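Long-range contacts in interferon gamma receptor 1 (Gallus gallus, PDB 4EQ3), which probably binds the cytokine interferon gamma outside the cell, this chain being the extracellular part, with two fibronectin type III-like domains, of a membrane-spanning receptor: residues A[21-25]-A[129-133]; A[70-76]-A[137-141]; A[145-151]-A[191-197]. The contacts are given in a common frame with arbitrary orientation. Residues are numbered along the deposited sequence.

A receptor built from two beta-sandwiches needs a join: contacts 1 and 2 make one, their centres about 11 Å apart, and contact 3 is the strand pair behind contact 1, inside the second domain, its centre about 13 Å from that of contact 1 and about 18 Å from that of contact 2. R138 of contact 2 reaches contact 1, with R138 NH1 3.3 Å from F24 O in a weak hydrogen bond. Contact 1 is tied to contact 3 by P133 O and Y145 OH, 2.5 Å apart, by H129 ND1 and Y150 OH, 2.7 Å apart, and by F24 packing on F196. Contacts 2 and 3 do not touch, although their segments adjoin in sequence.

Contact 1: residues A[21-25]-A[129-133]; sequences SKNFR and HPEFP
Side chains at the tip of a hairpin can help fill a joint between domains. Residues 21-25 end strand 17-22 and turn into strand 25-31 through a type I' beta turn, with N23 (phi/psi 59/32°) and F24 (74/8°) at its left-handed corners; K22 N donates a hydrogen bond to R25 O at 3.0 Å and R25 N one to K22 O at 3.1 Å, the closure of a two-residue beta hairpin. Opposite, H129-F132 form a type I turn closed by a hydrogen bond from F132 N to H129 O at 3.0 Å. The backbones come nearest at N23 and F132, CA to CA 5.9 Å. The CA-to-CB bonds of N23 and F24 both point toward the loop, with chi1 m. The N23 side chain lies among H129, E131 and F132. F24 (chi2 -78°) turns its edge onto the face of F132 (chi1 m, chi2 -6°), a T-shaped pair with centroids 5.4 Å apart and planes at 81°; F24 CB also meets P133 CD at 3.9 Å. One water bridges the backbones, donating to N23 O (2.7 Å) and E131 O (3.0 Å). The contact forms part of the elbow between two tandem fibronectin type III-like domains, the layout of class II cytokine receptors. Helices 103-106 and 142-145 both touch F24, F196 of strand 186-196 packs edge-to-face with it, and H129 is hydrogen-bonded to G110 O and Y150 OH.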
loop_
_atom_site.group_PDB
_atom_site.type_symbol
_atom_site.label_atom_id
_atom_site.label_comp_id
_atom_site.label_asym_id
_atom_site.label_seq_id
_atom_site.Cartn_x
_atom_site.Cartn_y
_atom_site.Cartn_z
ATOM N N SER A 21 -3.837 -3.943 4.216
ATOM C CA SER A 21 -3.703 -3.243 2.951
ATOM C C SER A 21 -2.394 -2.481 2.920
ATOM O O SER A 21 -2.149 -1.627 3.769
ATOM C CB SER A 21 -4.865 -2.268 2.758
ATOM O OG SER A 21 -4.730 -1.557 1.546
ATOM N N LYS A 22 -1.527 -2.828 1.994
ATOM C CA LYS A 22 -0.262 -2.144 1.782
ATOM C C LYS A 22 0.104 -1.989 0.326
ATOM O O LYS A 22 0.112 -2.962 -0.375
ATOM C CB LYS A 22 0.856 -2.849 2.543
ATOM C CG LYS A 22 2.239 -2.247 2.489
ATOM C CD LYS A 22 2.740 -2.024 3.824
ATOM C CE LYS A 22 3.996 -2.806 4.159
ATOM N NZ LYS A 22 4.071 -3.197 5.580
ATOM N N ASN A 23 0.410 -0.759 -0.088
ATOM C CA ASN A 23 0.789 -0.487 -1.468
ATOM C C ASN A 23 -0.316 -0.899 -2.424
ATOM O O ASN A 23 -0.055 -1.318 -3.551
ATOM C CB ASN A 23 2.085 -1.201 -1.817
ATOM C CG ASN A 23 3.275 -0.634 -1.079
ATOM O OD1 ASN A 23 4.297 -1.310 -0.901
ATOM N ND2 ASN A 23 3.156 0.610 -0.642
ATOM N N PHE A 24 -1.555 -0.776 -1.954
ATOM C CA PHE A 24 -2.733 -1.032 -2.776
ATOM C C PHE A 24 -2.983 -2.509 -3.027
ATOM O O PHE A 24 -3.851 -2.870 -3.815
ATOM C CB PHE A 24 -2.651 -0.246 -4.084
ATOM C CG PHE A 24 -2.620 1.239 -3.878
ATOM C CD1 PHE A 24 -3.786 1.932 -3.587
ATOM C CD2 PHE A 24 -1.427 1.940 -3.947
ATOM C CE1 PHE A 24 -3.761 3.309 -3.388
ATOM C CE2 PHE A 24 -1.394 3.309 -3.744
ATOM C CZ PHE A 24 -2.560 3.996 -3.468
ATOM N N ARG A 25 -2.212 -3.357 -2.353
ATOM C CA ARG A 25 -2.542 -4.772 -2.266
ATOM C C ARG A 25 -3.327 -4.979 -0.977
ATOM O O ARG A 25 -2.798 -4.809 0.123
ATOM C CB ARG A 25 -1.280 -5.644 -2.283
ATOM C CG ARG A 25 -1.548 -7.151 -2.308
ATOM C CD ARG A 25 -2.088 -7.653 -3.666
ATOM N NE ARG A 25 -1.080 -7.658 -4.727
ATOM C CZ ARG A 25 -1.202 -8.318 -5.882
ATOM N NH1 ARG A 25 -0.235 -8.265 -6.788
ATOM N NH2 ARG A 25 -2.287 -9.039 -6.134
ATOM N N HIS A 129 7.684 3.338 -6.485
ATOM C CA HIS A 129 7.156 2.156 -5.808
ATOM C C HIS A 129 6.863 1.060 -6.816
ATOM O O HIS A 129 5.785 1.066 -7.425
ATOM C CB HIS A 129 5.831 2.500 -5.134
ATOM C CG HIS A 129 5.967 2.987 -3.729
ATOM N ND1 HIS A 129 6.148 4.315 -3.417
ATOM C CD2 HIS A 129 5.938 2.323 -2.549
ATOM C CE1 HIS A 129 6.228 4.449 -2.104
ATOM N NE2 HIS A 129 6.099 3.255 -1.555
ATOM N N PRO A 130 7.791 0.097 -6.986
ATOM C CA PRO A 130 7.574 -0.970 -7.975
ATOM C C PRO A 130 6.289 -1.754 -7.706
ATOM O O PRO A 130 5.693 -2.317 -8.625
ATOM C CB PRO A 130 8.803 -1.879 -7.795
ATOM C CG PRO A 130 9.319 -1.561 -6.438
ATOM C CD PRO A 130 9.039 -0.099 -6.232
ATOM N N GLU A 131 5.840 -1.811 -6.468
ATOM C CA GLU A 131 4.639 -2.527 -6.098
ATOM C C GLU A 131 3.342 -1.913 -6.571
ATOM O O GLU A 131 2.378 -2.559 -6.668
ATOM C CB GLU A 131 4.552 -2.668 -4.615
ATOM C CG GLU A 131 5.797 -3.102 -4.004
ATOM C CD GLU A 131 6.586 -1.967 -3.352
ATOM O OE1 GLU A 131 7.160 -2.293 -2.314
ATOM O OE2 GLU A 131 6.651 -0.811 -3.856
ATOM N N PHE A 132 3.347 -0.642 -6.857
ATOM C CA PHE A 132 2.089 -0.005 -7.251
ATOM C C PHE A 132 1.553 -0.648 -8.523
ATOM O O PHE A 132 2.305 -0.920 -9.457
ATOM C CB PHE A 132 2.243 1.509 -7.438
ATOM C CG PHE A 132 2.419 2.271 -6.150
ATOM C CD1 PHE A 132 2.309 1.633 -4.928
ATOM C CD2 PHE A 132 2.702 3.627 -6.171
ATOM C CE1 PHE A 132 2.480 2.328 -3.747
ATOM C CE2 PHE A 132 2.879 4.333 -5.001
ATOM C CZ PHE A 132 2.766 3.688 -3.783
ATOM N N PRO A 133 0.246 -0.902 -8.563
ATOM C CA PRO A 133 -0.305 -1.572 -9.745
ATOM C C PRO A 133 -0.314 -0.662 -10.976
ATOM O O PRO A 133 -0.409 0.561 -10.849
ATOM C CB PRO A 133 -1.726 -1.941 -9.312
ATOM C CG PRO A 133 -2.062 -0.943 -8.222
ATOM C CD PRO A 133 -0.763 -0.668 -7.515
HETATM O O HOH W 1 0.787 -3.697 -4.441
#

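Contact 2: residues A[70-76]-A[137-141]; sequences SEEINEI and VRPWM
An arginine and a tryptophan two residues apart can grip a facing loop in different ways. Residues 70-72 and 139-141 have helical phi/psi without the regular helical hydrogen bonds; the rest is loop or turn. The CA atoms of E71 and R138 are 8.4 Å apart, those of N74 and W140 6.4 Å. R138 comes first, with chi1 m and chi2 and chi3 t, an extended side chain that lays one guanidinium face against S70 O and offers its edge to E71. R138 NE and NH2 each donate to E71 OE2 at 3.0 Å, a salt bridge for which E71 (m, m) folds back toward the arginine. The backbone then bends through P139, with N of selenomethionine M141 hydrogen-bonded to R138 O at 2.8 Å. The first segment belongs to the N-terminal fibronectin type III-like domain and the second to the C-terminal one, so the contact forms part of the interdomain elbow. W140 follows, chi1 p (79°) and chi2 -90°, its six-membered ring covered by N74 CA in a CH-pi contact, 3.5 Å from the centroid and 15° off the normal. W140 NE1 donates to a water at 3.1 Å, which in turn donates to S70 O at 2.8 Å and to I73 O at 3.3 Å.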
loop_
_atom_site.group_PDB
_atom_site.type_symbol
_atom_site.label_atom_id
_atom_site.label_comp_id
_atom_site.label_asym_id
_atom_site.label_seq_id
_atom_site.Cartn_x
_atom_site.Cartn_y
_atom_site.Cartn_z
ATOM N N SER A 70 -8.038 -6.957 -3.638
ATOM C CA SER A 70 -7.518 -5.825 -4.398
ATOM C C SER A 70 -8.367 -5.453 -5.609
ATOM O O SER A 70 -8.335 -4.310 -6.065
ATOM C CB SER A 70 -6.079 -6.096 -4.856
ATOM O OG SER A 70 -5.233 -6.344 -3.751
ATOM N N GLU A 71 -9.117 -6.413 -6.139
ATOM C CA GLU A 71 -9.909 -6.154 -7.334
ATOM C C GLU A 71 -11.326 -5.718 -6.999
ATOM O O GLU A 71 -12.086 -5.353 -7.890
ATOM C CB GLU A 71 -9.946 -7.384 -8.237
ATOM C CG GLU A 71 -8.576 -7.825 -8.742
ATOM C CD GLU A 71 -7.925 -6.803 -9.671
ATOM O OE1 GLU A 71 -8.455 -6.581 -10.785
ATOM O OE2 GLU A 71 -6.877 -6.233 -9.292
ATOM N N GLU A 72 -11.677 -5.750 -5.716
ATOM C CA GLU A 72 -13.020 -5.391 -5.267
ATOM C C GLU A 72 -13.058 -3.966 -4.742
ATOM O O GLU A 72 -14.126 -3.416 -4.477
ATOM C CB GLU A 72 -13.471 -6.333 -4.151
ATOM C CG GLU A 72 -13.460 -7.804 -4.534
ATOM C CD GLU A 72 -14.597 -8.154 -5.473
ATOM O OE1 GLU A 72 -15.651 -7.472 -5.415
ATOM O OE2 GLU A 72 -14.432 -9.105 -6.268
ATOM N N ILE A 73 -11.886 -3.375 -4.574
ATOM C CA ILE A 73 -11.787 -2.060 -3.963
ATOM C C ILE A 73 -11.377 -1.034 -4.994
ATOM O O ILE A 73 -10.267 -1.071 -5.519
ATOM C CB ILE A 73 -10.786 -2.079 -2.803
ATOM C CG1 ILE A 73 -11.298 -3.023 -1.709
ATOM C CG2 ILE A 73 -10.549 -0.667 -2.273
ATOM C CD1 ILE A 73 -10.298 -3.316 -0.611
ATOM N N ASN A 74 -12.288 -0.125 -5.313
ATOM C CA ASN A 74 -11.986 0.879 -6.322
ATOM C C ASN A 74 -12.458 2.258 -5.889
ATOM O O ASN A 74 -12.765 3.120 -6.716
ATOM C CB ASN A 74 -12.587 0.487 -7.665
ATOM C CG ASN A 74 -13.990 -0.036 -7.535
ATOM O OD1 ASN A 74 -14.897 0.690 -7.125
ATOM N ND2 ASN A 74 -14.186 -1.309 -7.880
ATOM N N GLU A 75 -12.513 2.438 -4.577
ATOM C CA GLU A 75 -12.821 3.721 -3.966
ATOM C C GLU A 75 -11.808 3.882 -2.850
ATOM O O GLU A 75 -11.595 2.952 -2.075
ATOM C CB GLU A 75 -14.233 3.707 -3.376
ATOM C CG GLU A 75 -15.352 3.557 -4.405
ATOM C CD GLU A 75 -15.523 4.801 -5.260
ATOM O OE1 GLU A 75 -15.010 5.870 -4.867
ATOM O OE2 GLU A 75 -16.165 4.707 -6.328
ATOM N N ILE A 76 -11.170 5.041 -2.767
ATOM C CA ILE A 76 -10.177 5.255 -1.719
ATOM C C ILE A 76 -10.778 5.944 -0.486
ATOM O O ILE A 76 -10.289 5.769 0.628
ATOM C CB ILE A 76 -8.952 6.051 -2.245
ATOM C CG1 ILE A 76 -7.698 5.736 -1.418
ATOM C CG2 ILE A 76 -9.244 7.550 -2.279
ATOM C CD1 ILE A 76 -6.382 6.144 -2.113
ATOM N N VAL A 137 -3.929 -1.706 -15.803
ATOM C CA VAL A 137 -4.661 -2.827 -15.225
ATOM C C VAL A 137 -5.732 -2.359 -14.238
ATOM O O VAL A 137 -6.740 -3.039 -14.031
ATOM C CB VAL A 137 -3.708 -3.829 -14.539
ATOM C CG1 VAL A 137 -4.497 -4.955 -13.881
ATOM C CG2 VAL A 137 -2.719 -4.392 -15.555
ATOM N N ARG A 138 -5.513 -1.201 -13.627
ATOM C CA ARG A 138 -6.500 -0.631 -12.711
ATOM C C ARG A 138 -6.764 0.827 -13.058
ATOM O O ARG A 138 -6.254 1.734 -12.402
ATOM C CB ARG A 138 -6.044 -0.768 -11.260
ATOM C CG ARG A 138 -6.184 -2.171 -10.721
ATOM C CD ARG A 138 -5.733 -2.241 -9.289
ATOM N NE ARG A 138 -5.523 -3.620 -8.872
ATOM C CZ ARG A 138 -4.779 -3.983 -7.833
ATOM N NH1 ARG A 138 -4.164 -3.063 -7.093
ATOM N NH2 ARG A 138 -4.646 -5.269 -7.538
ATOM N N PRO A 139 -7.557 1.053 -14.113
ATOM C CA PRO A 139 -7.802 2.400 -14.636
ATOM C C PRO A 139 -8.330 3.361 -13.566
ATOM O O PRO A 139 -8.088 4.563 -13.662
ATOM C CB PRO A 139 -8.848 2.163 -15.730
ATOM C CG PRO A 139 -8.592 0.753 -16.187
ATOM C CD PRO A 139 -8.219 0.013 -14.918
ATOM N N TRP A 140 -9.023 2.846 -12.556
ATOM C CA TRP A 140 -9.541 3.718 -11.510
ATOM C C TRP A 140 -8.418 4.369 -10.716
ATOM O O TRP A 140 -8.645 5.314 -9.970
ATOM C CB TRP A 140 -10.483 2.958 -10.581
ATOM C CG TRP A 140 -9.804 2.107 -9.545
ATOM C CD1 TRP A 140 -9.440 0.798 -9.667
ATOM C CD2 TRP A 140 -9.453 2.497 -8.215
ATOM N NE1 TRP A 140 -8.871 0.353 -8.498
ATOM C CE2 TRP A 140 -8.863 1.382 -7.592
ATOM C CE3 TRP A 140 -9.569 3.688 -7.493
ATOM C CZ2 TRP A 140 -8.399 1.417 -6.282
ATOM C CZ3 TRP A 140 -9.105 3.723 -6.190
ATOM C CH2 TRP A 140 -8.528 2.595 -5.599
HETATM N N MSE A 141 -7.201 3.865 -10.892
HETATM C CA MSE A 141 -6.048 4.364 -10.161
HETATM C C MSE A 141 -5.457 5.634 -10.762
HETATM O O MSE A 141 -4.703 6.346 -10.100
HETATM C CB MSE A 141 -4.969 3.282 -10.071
HETATM C CG MSE A 141 -5.271 2.175 -9.068
HETATM SE SE MSE A 141 -5.243 2.772 -7.192
HETATM C CE MSE A 141 -3.451 3.558 -7.108
HETATM O O HOH W 2 -9.294 -2.706 -8.184
#

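Contact 3: residues A[145-151]-A[191-197]; sequences YSELSYS and SAKGHFF
This is an antiparallel strand pair at the centre of the four-stranded sheet of the second fibronectin type III-like domain. The axes of segments 148-151 and 191-196, parts of strands 148-156 and 186-196, approach to 4.5 Å, their N-to-C directions at 150°. S149 and H195 form one hydrogen-bonded pair (S149 N to H195 O 2.8 Å, H195 N to S149 O 2.6 Å), S151 and K193 the next (S151 N to K193 O 3.0 Å, K193 N to S151 O 2.9 Å); L148-F196 and Y150-G194 are non-hydrogen-bonded. F197 N to E147 O, 3.1 Å, extends the ladder to where F197 (phi/psi 58/53°) leaves the strand. L148, Y150 and F196 point to one face of the sheet; S149, S151, K193 and H195 to the other. L148 (t, p) puts CD1 over the F196 ring, 3.8 Å from its centroid, while Y150 CD2 lies 3.5 Å from G194 CA, where a CB would crowd the ring. E147 CB covers the F197 ring at 3.9 Å from the centroid. Strands 161-168 and 201-213 flank the pair, and helix 142-145 packs on F196 and F197.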
loop_
_atom_site.group_PDB
_atom_site.type_symbol
_atom_site.label_atom_id
_atom_site.label_comp_id
_atom_site.label_asym_id
_atom_site.label_seq_id
_atom_site.Cartn_x
_atom_site.Cartn_y
_atom_site.Cartn_z
ATOM N N TYR A 145 -3.131 8.285 -8.796
ATOM C CA TYR A 145 -1.739 8.547 -9.173
ATOM C C TYR A 145 -1.522 10.005 -9.541
ATOM O O TYR A 145 -0.456 10.562 -9.306
ATOM C CB TYR A 145 -1.298 7.661 -10.346
ATOM C CG TYR A 145 -1.139 6.202 -9.986
ATOM C CD1 TYR A 145 -0.642 5.823 -8.745
ATOM C CD2 TYR A 145 -1.472 5.204 -10.894
ATOM C CE1 TYR A 145 -0.489 4.486 -8.412
ATOM C CE2 TYR A 145 -1.317 3.861 -10.573
ATOM C CZ TYR A 145 -0.830 3.510 -9.332
ATOM O OH TYR A 145 -0.690 2.185 -9.008
ATOM N N SER A 146 -2.543 10.634 -10.115
ATOM C CA SER A 146 -2.440 12.054 -10.429
ATOM C C SER A 146 -2.164 12.885 -9.163
ATOM O O SER A 146 -1.802 14.069 -9.250
ATOM C CB SER A 146 -3.704 12.549 -11.148
ATOM O OG SER A 146 -4.742 12.815 -10.229
ATOM N N GLU A 147 -2.322 12.265 -7.993
ATOM C CA GLU A 147 -2.099 12.952 -6.716
ATOM C C GLU A 147 -0.901 12.384 -5.942
ATOM O O GLU A 147 -0.724 12.656 -4.755
ATOM C CB GLU A 147 -3.350 12.878 -5.843
ATOM C CG GLU A 147 -4.599 13.523 -6.458
ATOM C CD GLU A 147 -4.531 15.044 -6.491
ATOM O OE1 GLU A 147 -3.662 15.623 -5.809
ATOM O OE2 GLU A 147 -5.355 15.656 -7.203
ATOM N N LEU A 148 -0.083 11.590 -6.615
ATOM C CA LEU A 148 1.092 11.014 -5.969
ATOM C C LEU A 148 2.249 12.000 -5.940
ATOM O O LEU A 148 2.606 12.573 -6.966
ATOM C CB LEU A 148 1.539 9.748 -6.706
ATOM C CG LEU A 148 2.875 9.157 -6.240
ATOM C CD1 LEU A 148 2.820 8.693 -4.780
ATOM C CD2 LEU A 148 3.280 8.013 -7.160
ATOM N N SER A 149 2.845 12.190 -4.769
ATOM C CA SER A 149 4.089 12.941 -4.674
ATOM C C SER A 149 5.057 12.228 -3.731
ATOM O O SER A 149 4.668 11.348 -2.966
ATOM C CB SER A 149 3.825 14.375 -4.198
ATOM O OG SER A 149 3.283 14.402 -2.885
ATOM N N TYR A 150 6.324 12.606 -3.785
ATOM C CA TYR A 150 7.291 12.081 -2.841
ATOM C C TYR A 150 7.962 13.252 -2.166
ATOM O O TYR A 150 8.254 14.263 -2.812
ATOM C CB TYR A 150 8.331 11.197 -3.548
ATOM C CG TYR A 150 7.775 9.879 -4.030
ATOM C CD1 TYR A 150 7.298 9.736 -5.326
ATOM C CD2 TYR A 150 7.720 8.775 -3.186
ATOM C CE1 TYR A 150 6.780 8.530 -5.772
ATOM C CE2 TYR A 150 7.205 7.564 -3.625
ATOM C CZ TYR A 150 6.734 7.453 -4.916
ATOM O OH TYR A 150 6.215 6.259 -5.356
ATOM N N SER A 151 8.178 13.130 -0.863
ATOM C CA SER A 151 8.969 14.103 -0.136
ATOM C C SER A 151 10.329 13.473 0.082
ATOM O O SER A 151 10.424 12.290 0.404
ATOM C CB SER A 151 8.329 14.441 1.209
ATOM O OG SER A 151 8.150 13.260 1.967
ATOM N N SER A 191 16.611 10.184 2.153
ATOM C CA SER A 191 15.486 9.272 2.323
ATOM C C SER A 191 14.238 9.895 1.713
ATOM O O SER A 191 14.204 11.096 1.439
ATOM C CB SER A 191 15.241 8.995 3.802
ATOM O OG SER A 191 14.820 10.179 4.454
ATOM N N ALA A 192 13.209 9.085 1.500
ATOM C CA ALA A 192 11.995 9.602 0.875
ATOM C C ALA A 192 10.733 8.930 1.408
ATOM O O ALA A 192 10.798 7.813 1.930
ATOM C CB ALA A 192 12.075 9.445 -0.646
ATOM N N LYS A 193 9.602 9.596 1.278
ATOM C CA LYS A 193 8.288 9.053 1.601
ATOM C C LYS A 193 7.277 9.335 0.491
ATOM O O LYS A 193 7.305 10.349 -0.084
ATOM C CB LYS A 193 7.721 9.705 2.849
ATOM C CG LYS A 193 8.267 9.359 4.121
ATOM C CD LYS A 193 7.328 9.845 5.174
ATOM C CE LYS A 193 7.764 11.045 5.806
ATOM N NZ LYS A 193 7.263 11.152 7.134
ATOM N N GLY A 194 6.364 8.433 0.235
ATOM C CA GLY A 194 5.274 8.707 -0.685
ATOM C C GLY A 194 4.163 9.517 -0.028
ATOM O O GLY A 194 3.915 9.384 1.174
ATOM N N HIS A 195 3.508 10.366 -0.822
ATOM C CA HIS A 195 2.362 11.160 -0.378
ATOM C C HIS A 195 1.248 11.023 -1.412
ATOM O O HIS A 195 1.513 11.033 -2.611
ATOM C CB HIS A 195 2.726 12.650 -0.272
ATOM C CG HIS A 195 3.521 13.009 0.949
ATOM N ND1 HIS A 195 4.886 12.815 1.037
ATOM C CD2 HIS A 195 3.150 13.584 2.116
ATOM C CE1 HIS A 195 5.314 13.238 2.214
ATOM N NE2 HIS A 195 4.281 13.704 2.891
ATOM N N PHE A 196 0.008 10.888 -0.956
ATOM C CA PHE A 196 -1.145 11.000 -1.843
ATOM C C PHE A 196 -2.060 12.115 -1.308
ATOM O O PHE A 196 -2.403 12.131 -0.125
ATOM C CB PHE A 196 -1.913 9.675 -1.943
ATOM C CG PHE A 196 -1.223 8.611 -2.791
ATOM C CD1 PHE A 196 -0.448 7.627 -2.197
ATOM C CD2 PHE A 196 -1.385 8.586 -4.167
ATOM C CE1 PHE A 196 0.181 6.645 -2.966
ATOM C CE2 PHE A 196 -0.762 7.601 -4.951
ATOM C CZ PHE A 196 0.025 6.632 -4.343
ATOM N N PHE A 197 -2.438 13.047 -2.177
ATOM C CA PHE A 197 -3.265 14.189 -1.776
ATOM C C PHE A 197 -2.590 14.994 -0.677
ATOM O O PHE A 197 -3.190 15.246 0.373
ATOM C CB PHE A 197 -4.625 13.724 -1.263
ATOM C CG PHE A 197 -5.388 12.887 -2.240
ATOM C CD1 PHE A 197 -6.163 13.479 -3.223
ATOM C CD2 PHE A 197 -5.349 11.506 -2.174
ATOM C CE1 PHE A 197 -6.864 12.706 -4.127
ATOM C CE2 PHE A 197 -6.065 10.735 -3.074
ATOM C CZ PHE A 197 -6.819 11.338 -4.047
#